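Local coordinates for gamma-glutamyl cyclotransferase (Homo sapiens, PDB 3CRY), which converts gamma-glutamyl dipeptides into 5-oxoproline and a free amino acid, and may play a significant role in glutathione homeostasis, at residues A[134-144]-A[160-170]. The protein carries 1 engineered substitution. Sequence-based numbering, arbitrary orientation. Where two conformers were deposited one is given.
Sequences PPSPQYKKIIC and LKAIEPNDYTG. With ACT (acetate ion), chain C.
With CG opposite its backbone N (chi1 177°) and every later torsion extended, Lys-140 runs straight from helix 137-149 to the chain leaving helix 154-161, where NZ donates to two backbone oxygens. The bond from NZ to Ile-163 O, 2.7 Å, lies in the carbonyl plane; that to Lys-161 O, equally short, comes from above the plane and misses the lone pairs. A methionine in its place would probably leave both carbonyls without this donor and the turn at 161-163 less firmly tied to the helix. Beside this anchor, Cys-144 SG rests against Leu-160 CB, and Ile-143 CG2 meets the Leu-160 methyls at 4.0 Å from CD2, the two side chains crossing at about a right angle.

Towards the start of the helix, Pro-135 CG packs on Ile-163 CG2, and Asn-166 N donates to Pro-135 O at 2.8 Å. A chi1 of 70° sets Asn-166 CG between its own N and carbonyl carbon; OD1 then accepts from Tyr-168 N, an Asx turn, and lies 3.3 Å from Pro-137 CD. Its ND2 binds His-65 O and, through a water, Pro-134 O. The amide of Gln-138 reaches the edge of the Tyr-168 ring, NE2 3.6 Å from CD2, with the planes 51° apart.

Ser-136 is the N-cap, its OG accepting from Tyr-139 N and also bonded to Trp-64 O. Tyr-139 turns to the probable substrate site, where its OH bonds an acetate, probably from the crystallisation liquor, that Ser-24 also holds. The 160-170 segment thus runs along the helix that carries this tyrosine and the loop before it, joined by apolar packing and three direct hydrogen bonds, all to backbone oxygens, with one lysine bridging two carbonyls and an asparagine ordering the following turn.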
# COMPACT_ATOMS: atom_id res chain seq x y z
N PRO A 134 14.65 -15.50 -1.04
CA PRO A 134 15.76 -14.80 -1.70
C PRO A 134 15.59 -14.62 -3.21
O PRO A 134 14.99 -15.48 -3.88
CB PRO A 134 16.99 -15.68 -1.40
CG PRO A 134 16.54 -16.75 -0.48
CD PRO A 134 15.04 -16.78 -0.42
N PRO A 135 16.16 -13.52 -3.75
CA PRO A 135 16.08 -13.29 -5.19
C PRO A 135 17.01 -14.24 -5.95
O PRO A 135 17.99 -14.76 -5.37
CB PRO A 135 16.59 -11.85 -5.35
CG PRO A 135 17.56 -11.66 -4.17
CD PRO A 135 16.91 -12.45 -3.05
N SER A 136 16.71 -14.48 -7.22
CA SER A 136 17.65 -15.21 -8.10
C SER A 136 18.93 -14.39 -8.36
O SER A 136 18.92 -13.16 -8.25
CB SER A 136 16.98 -15.56 -9.43
OG SER A 136 16.73 -14.37 -10.16
N PRO A 137 20.04 -15.07 -8.69
CA PRO A 137 21.22 -14.29 -9.09
C PRO A 137 20.95 -13.30 -10.22
O PRO A 137 21.46 -12.17 -10.18
CB PRO A 137 22.24 -15.38 -9.49
CG PRO A 137 21.85 -16.58 -8.61
CD PRO A 137 20.31 -16.52 -8.61
N GLN A 138 20.16 -13.70 -11.21
CA GLN A 138 19.85 -12.82 -12.34
C GLN A 138 19.11 -11.55 -11.91
O GLN A 138 19.46 -10.43 -12.32
CB GLN A 138 19.09 -13.61 -13.41
CG GLN A 138 19.90 -14.83 -13.96
CD GLN A 138 19.68 -16.13 -13.14
OE1 GLN A 138 19.21 -16.08 -12.02
NE2 GLN A 138 19.99 -17.29 -13.75
N TYR A 139 18.12 -11.72 -11.04
CA TYR A 139 17.37 -10.56 -10.55
C TYR A 139 18.25 -9.65 -9.70
O TYR A 139 18.25 -8.42 -9.89
CB TYR A 139 16.17 -11.06 -9.75
CG TYR A 139 15.16 -10.02 -9.33
CD1 TYR A 139 14.40 -9.32 -10.28
CD2 TYR A 139 14.91 -9.80 -7.97
CE1 TYR A 139 13.43 -8.40 -9.88
CE2 TYR A 139 13.95 -8.88 -7.55
CZ TYR A 139 13.21 -8.18 -8.53
OH TYR A 139 12.24 -7.26 -8.14
N LYS A 140 19.05 -10.22 -8.80
CA LYS A 140 20.02 -9.43 -8.04
C LYS A 140 20.96 -8.65 -8.98
O LYS A 140 21.23 -7.47 -8.75
CB LYS A 140 20.81 -10.35 -7.08
CG LYS A 140 21.87 -9.59 -6.34
CD LYS A 140 22.72 -10.45 -5.42
CE LYS A 140 23.87 -9.59 -4.86
NZ LYS A 140 24.78 -10.37 -3.97
N LYS A 141 21.49 -9.32 -10.01
CA LYS A 141 22.41 -8.69 -10.93
C LYS A 141 21.78 -7.46 -11.58
O LYS A 141 22.40 -6.39 -11.63
CB LYS A 141 22.90 -9.68 -11.98
CG LYS A 141 24.01 -10.60 -11.47
CD LYS A 141 24.44 -11.62 -12.53
CE LYS A 141 25.68 -12.37 -12.10
NZ LYS A 141 25.35 -13.50 -11.21
N ILE A 142 20.55 -7.61 -12.07
CA ILE A 142 19.84 -6.47 -12.70
C ILE A 142 19.67 -5.29 -11.72
O ILE A 142 19.94 -4.14 -12.07
CB ILE A 142 18.50 -6.93 -13.29
CG1 ILE A 142 18.72 -7.92 -14.45
CG2 ILE A 142 17.63 -5.74 -13.73
CD1 ILE A 142 19.33 -7.34 -15.70
N ILE A 143 19.28 -5.60 -10.49
CA ILE A 143 19.15 -4.57 -9.44
C ILE A 143 20.47 -3.87 -9.18
O ILE A 143 20.53 -2.64 -9.13
CB ILE A 143 18.54 -5.20 -8.15
CG1 ILE A 143 17.05 -5.46 -8.39
CG2 ILE A 143 18.73 -4.29 -6.91
CD1 ILE A 143 16.37 -6.29 -7.30
N CYS A 144 21.55 -4.65 -9.03
CA CYS A 144 22.87 -4.04 -8.78
C CYS A 144 23.35 -3.19 -9.97
O CYS A 144 23.92 -2.07 -9.78
CB CYS A 144 23.88 -5.13 -8.42
SG CYS A 144 23.58 -5.79 -6.78
N LEU A 160 23.04 -3.62 -1.39
CA LEU A 160 22.46 -4.47 -2.44
C LEU A 160 23.38 -5.64 -2.83
O LEU A 160 22.92 -6.77 -3.03
CB LEU A 160 22.15 -3.66 -3.71
CG LEU A 160 21.07 -2.59 -3.49
CD1 LEU A 160 21.03 -1.69 -4.75
CD2 LEU A 160 19.70 -3.21 -3.14
N LYS A 161 24.67 -5.35 -2.94
CA LYS A 161 25.64 -6.38 -3.29
C LYS A 161 25.77 -7.45 -2.19
O LYS A 161 26.18 -8.58 -2.47
CB LYS A 161 27.01 -5.75 -3.60
CG LYS A 161 27.00 -4.91 -4.87
CD LYS A 161 28.20 -4.00 -4.95
CE LYS A 161 29.46 -4.77 -5.34
NZ LYS A 161 30.65 -3.84 -5.45
N ALA A 162 25.41 -7.09 -0.96
CA ALA A 162 25.48 -8.00 0.19
C ALA A 162 24.29 -8.96 0.23
O ALA A 162 24.28 -9.90 1.02
CB ALA A 162 25.58 -7.21 1.48
N ILE A 163 23.31 -8.78 -0.65
CA ILE A 163 22.11 -9.65 -0.61
C ILE A 163 22.49 -11.09 -0.97
O ILE A 163 23.17 -11.30 -1.98
CB ILE A 163 21.04 -9.14 -1.59
CG1 ILE A 163 20.53 -7.76 -1.13
CG2 ILE A 163 19.87 -10.14 -1.70
CD1 ILE A 163 19.62 -7.07 -2.15
N GLU A 164 22.03 -12.07 -0.19
CA GLU A 164 22.33 -13.46 -0.51
C GLU A 164 21.25 -14.02 -1.47
O GLU A 164 20.08 -14.09 -1.11
CB GLU A 164 22.43 -14.31 0.77
CG GLU A 164 23.67 -13.97 1.63
CD GLU A 164 24.96 -14.71 1.20
OE1 GLU A 164 24.88 -15.58 0.31
OE2 GLU A 164 26.07 -14.43 1.75
N PRO A 165 21.65 -14.40 -2.70
CA PRO A 165 20.65 -14.89 -3.67
C PRO A 165 20.31 -16.35 -3.42
O PRO A 165 20.96 -17.03 -2.59
CB PRO A 165 21.36 -14.70 -5.03
CG PRO A 165 22.82 -14.91 -4.69
CD PRO A 165 23.02 -14.41 -3.26
N ASN A 166 19.30 -16.85 -4.12
CA ASN A 166 19.08 -18.29 -4.14
C ASN A 166 20.10 -18.97 -5.06
O ASN A 166 21.02 -18.32 -5.56
CB ASN A 166 17.63 -18.64 -4.48
CG ASN A 166 17.25 -18.36 -5.94
OD1 ASN A 166 18.09 -18.29 -6.84
ND2 ASN A 166 15.97 -18.21 -6.16
N ASP A 167 19.94 -20.26 -5.30
CA ASP A 167 20.89 -21.00 -6.14
C ASP A 167 20.36 -21.31 -7.55
O ASP A 167 20.75 -22.32 -8.18
CB ASP A 167 21.36 -22.28 -5.40
CG ASP A 167 20.23 -23.29 -5.24
OD1 ASP A 167 19.07 -22.91 -5.50
OD2 ASP A 167 20.51 -24.46 -4.87
N TYR A 168 19.47 -20.45 -8.07
CA TYR A 168 18.97 -20.64 -9.44
C TYR A 168 20.05 -20.41 -10.50
O TYR A 168 20.52 -19.29 -10.68
CB TYR A 168 17.76 -19.74 -9.75
CG TYR A 168 17.15 -20.07 -11.09
CD1 TYR A 168 16.34 -21.21 -11.25
CD2 TYR A 168 17.40 -19.27 -12.21
CE1 TYR A 168 15.79 -21.53 -12.49
CE2 TYR A 168 16.85 -19.58 -13.45
CZ TYR A 168 16.06 -20.71 -13.60
OH TYR A 168 15.53 -21.01 -14.83
N THR A 169 20.41 -21.46 -11.22
CA THR A 169 21.41 -21.33 -12.29
C THR A 169 20.85 -21.86 -13.62
O THR A 169 21.60 -22.18 -14.55
CB THR A 169 22.72 -22.09 -11.93
OG1 THR A 169 22.40 -23.47 -11.69
CG2 THR A 169 23.34 -21.51 -10.67
N GLY A 170 19.52 -21.96 -13.67
CA GLY A 170 18.83 -22.41 -14.87
C GLY A 170 18.76 -21.32 -15.92
O GLY A 170 19.35 -20.24 -15.77
C ACT C . 10.08 -5.38 -9.97
O ACT C . 11.29 -5.65 -9.79
OXT ACT C . 9.82 -4.22 -10.39
CH3 ACT C . 8.97 -6.38 -9.71
O HOH W 1 14.01 -17.95 -3.86
O HOH W 2 21.47 -18.01 -16.06